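Local coordinates for protein L-amino acid deaminase (Proteus vulgaris, PDB 5I39) that probably catalyses the oxidative deamination of L-amino acids as a membrane-bound, FAD-dependent flavoenzyme, at residues 114-119 with 182-187. Numbering follows the deposited sequence.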
loop_
_atom_site.group_PDB
_atom_site.type_symbol
_atom_site.label_atom_id
_atom_site.label_comp_id
_atom_site.label_asym_id
_atom_site.label_seq_id
_atom_site.Cartn_x
_atom_site.Cartn_y
_atom_site.Cartn_z
ATOM N N THR A 114 0.415 -3.642 -14.247
ATOM C CA THR A 114 0.486 -3.838 -12.798
ATOM C C THR A 114 -0.866 -4.210 -12.186
ATOM O O THR A 114 -0.919 -4.544 -11.005
ATOM C CB THR A 114 0.960 -2.555 -12.089
ATOM O OG1 THR A 114 -0.008 -1.513 -12.287
ATOM C CG2 THR A 114 2.331 -2.117 -12.595
ATOM N N THR A 115 -1.924 -4.128 -13.005
ATOM C CA THR A 115 -3.358 -4.106 -12.637
ATOM C C THR A 115 -3.857 -2.745 -12.159
ATOM O O THR A 115 -5.051 -2.610 -11.890
ATOM C CB THR A 115 -3.838 -5.215 -11.663
ATOM O OG1 THR A 115 -3.339 -4.986 -10.339
ATOM C CG2 THR A 115 -3.453 -6.586 -12.168
ATOM N N TYR A 116 -2.998 -1.725 -12.094
ATOM C CA TYR A 116 -3.486 -0.415 -11.684
ATOM C C TYR A 116 -4.512 0.096 -12.690
ATOM O O TYR A 116 -4.277 0.045 -13.906
ATOM C CB TYR A 116 -2.386 0.629 -11.523
ATOM C CG TYR A 116 -2.923 1.881 -10.851
ATOM C CD1 TYR A 116 -3.142 1.904 -9.479
ATOM C CD2 TYR A 116 -3.257 3.018 -11.585
ATOM C CE1 TYR A 116 -3.659 3.023 -8.842
ATOM C CE2 TYR A 116 -3.772 4.147 -10.958
ATOM C CZ TYR A 116 -3.963 4.146 -9.587
ATOM O OH TYR A 116 -4.448 5.256 -8.934
ATOM N N ARG A 117 -5.637 0.577 -12.164
ATOM C CA ARG A 117 -6.690 1.193 -12.961
ATOM C C ARG A 117 -7.165 2.447 -12.258
ATOM O O ARG A 117 -7.250 2.480 -11.029
ATOM C CB ARG A 117 -7.889 0.251 -13.107
ATOM C CG ARG A 117 -7.593 -1.078 -13.785
ATOM C CD ARG A 117 -7.361 -0.924 -15.277
ATOM N NE ARG A 117 -7.123 -2.217 -15.923
ATOM C CZ ARG A 117 -5.948 -2.844 -16.004
ATOM N NH1 ARG A 117 -4.842 -2.306 -15.494
ATOM N NH2 ARG A 117 -5.875 -4.019 -16.619
ATOM N N THR A 118 -7.487 3.469 -13.042
ATOM C CA THR A 118 -8.234 4.615 -12.533
ATOM C C THR A 118 -9.704 4.228 -12.639
ATOM O O THR A 118 -10.245 4.085 -13.737
ATOM C CB THR A 118 -7.887 5.893 -13.301
ATOM O OG1 THR A 118 -6.512 6.208 -13.061
ATOM C CG2 THR A 118 -8.717 7.060 -12.820
ATOM N N GLN A 119 -10.319 4.039 -11.478
ATOM C CA GLN A 119 -11.581 3.320 -11.343
ATOM C C GLN A 119 -12.758 4.169 -10.875
ATOM O O GLN A 119 -13.871 4.015 -11.384
ATOM C CB GLN A 119 -11.359 2.182 -10.352
ATOM C CG GLN A 119 -12.600 1.402 -9.979
ATOM C CD GLN A 119 -12.246 0.233 -9.103
ATOM O OE1 GLN A 119 -11.763 0.413 -7.986
ATOM N NE2 GLN A 119 -12.464 -0.977 -9.602
ATOM N N GLY A 182 -7.843 4.943 -7.454
ATOM C CA GLY A 182 -7.126 3.846 -8.067
ATOM C C GLY A 182 -7.543 2.495 -7.542
ATOM O O GLY A 182 -8.062 2.369 -6.431
ATOM N N SER A 183 -7.273 1.483 -8.355
ATOM C CA SER A 183 -7.459 0.087 -8.008
ATOM C C SER A 183 -6.199 -0.668 -8.391
ATOM O O SER A 183 -5.652 -0.437 -9.463
ATOM C CB SER A 183 -8.638 -0.469 -8.799
ATOM O OG SER A 183 -8.786 -1.866 -8.635
ATOM N N PHE A 184 -5.746 -1.563 -7.522
ATOM C CA PHE A 184 -4.646 -2.487 -7.838
ATOM C C PHE A 184 -4.922 -3.804 -7.134
ATOM O O PHE A 184 -5.533 -3.829 -6.067
ATOM C CB PHE A 184 -3.216 -1.940 -7.540
ATOM C CG PHE A 184 -3.111 -0.955 -6.391
ATOM C CD1 PHE A 184 -3.863 -1.081 -5.222
ATOM C CD2 PHE A 184 -2.191 0.093 -6.465
ATOM C CE1 PHE A 184 -3.736 -0.163 -4.188
ATOM C CE2 PHE A 184 -2.059 1.006 -5.430
ATOM C CZ PHE A 184 -2.837 0.882 -4.295
ATOM N N ASP A 185 -4.475 -4.895 -7.746
ATOM C CA ASP A 185 -4.851 -6.234 -7.289
ATOM C C ASP A 185 -3.661 -6.886 -6.586
ATOM O O ASP A 185 -2.567 -6.949 -7.154
ATOM C CB ASP A 185 -5.298 -7.107 -8.465
ATOM C CG ASP A 185 -6.421 -6.482 -9.290
ATOM O OD1 ASP A 185 -7.090 -5.531 -8.827
ATOM O OD2 ASP A 185 -6.633 -6.955 -10.428
ATOM N N PRO A 186 -3.868 -7.413 -5.363
ATOM C CA PRO A 186 -2.735 -7.926 -4.589
ATOM C C PRO A 186 -2.095 -9.211 -5.114
ATOM O O PRO A 186 -0.987 -9.542 -4.710
ATOM C CB PRO A 186 -3.335 -8.122 -3.199
ATOM C CG PRO A 186 -4.773 -8.387 -3.456
ATOM C CD PRO A 186 -5.125 -7.488 -4.598
ATOM N N GLU A 187 -2.760 -9.900 -6.036
ATOM C CA GLU A 187 -2.172 -11.071 -6.669
ATOM C C GLU A 187 -1.125 -10.701 -7.721
ATOM O O GLU A 187 -0.403 -11.583 -8.188
ATOM C CB GLU A 187 -3.255 -11.938 -7.310
ATOM C CG GLU A 187 -4.285 -12.480 -6.324
ATOM C CD GLU A 187 -5.316 -11.461 -5.867
ATOM O OE1 GLU A 187 -5.648 -10.535 -6.642
ATOM O OE2 GLU A 187 -5.785 -11.581 -4.717
HETATM O O HOH W 1 -7.355 -3.303 -10.465
HETATM O O HOH W 2 -10.856 2.566 -6.513
#
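Arg-117 and Ser-183 form a hydrogen-bonded pair of an antiparallel beta bridge, a short join in the large mixed sheet beside the bound FAD of this FAD-dependent oxidoreductase of the DAO family. Arg-117 N gives to Ser-183 O, and Ser-183 N returns a bond to Arg-117 O, each 2.9 Å long. Beyond the pair the strand 182-183 also bonds through its backbone to Ala-83, so it is gripped from a second strand.

With CG anti to the backbone N (chi1 -169°), the Tyr-116 ring extends beside the 182-183 backbone, CE1 and CZ meeting Gly-182 CA. Its OH comes within 3.1 Å of Gly-182 CA, an approach possible because the glycine carries no CB. Nearer the ring's base, Phe-184 CD2 meets the edge of the tyrosine close to its plane, 3.6 Å from Tyr-116 CD1; the two ring planes make an angle of 59°. Phe-184, flat and apolar, also packs against Thr-378 and the bound FAD, so this aromatic pair ties the bridge to the cofactor pocket.

Ser-183, on the face it shares with Arg-117, meets Gln-119, whose OE1 lies 3.3 Å from Ser-183 CB; NE2 bonds to Glu-287 O, and a water donates to both OE1 and Gly-182 O. Thr-115 suits its place by its hydroxyl, which donates to Thr-114 O and accepts from Asp-185 N (2.8 Å), despite a backbone (phi 80°) that beta-branched residues seldom adopt. Asp-185, salt-bridged to Arg-23 and Arg-286, crosses Thr-115 obliquely, OD2 3.5 Å from Thr-115 CB. Another water donates to Thr-115 O and Asp-185 OD1 and accepts from Ser-183 OG, itself also hydrogen-bonded to Arg-286 NH1.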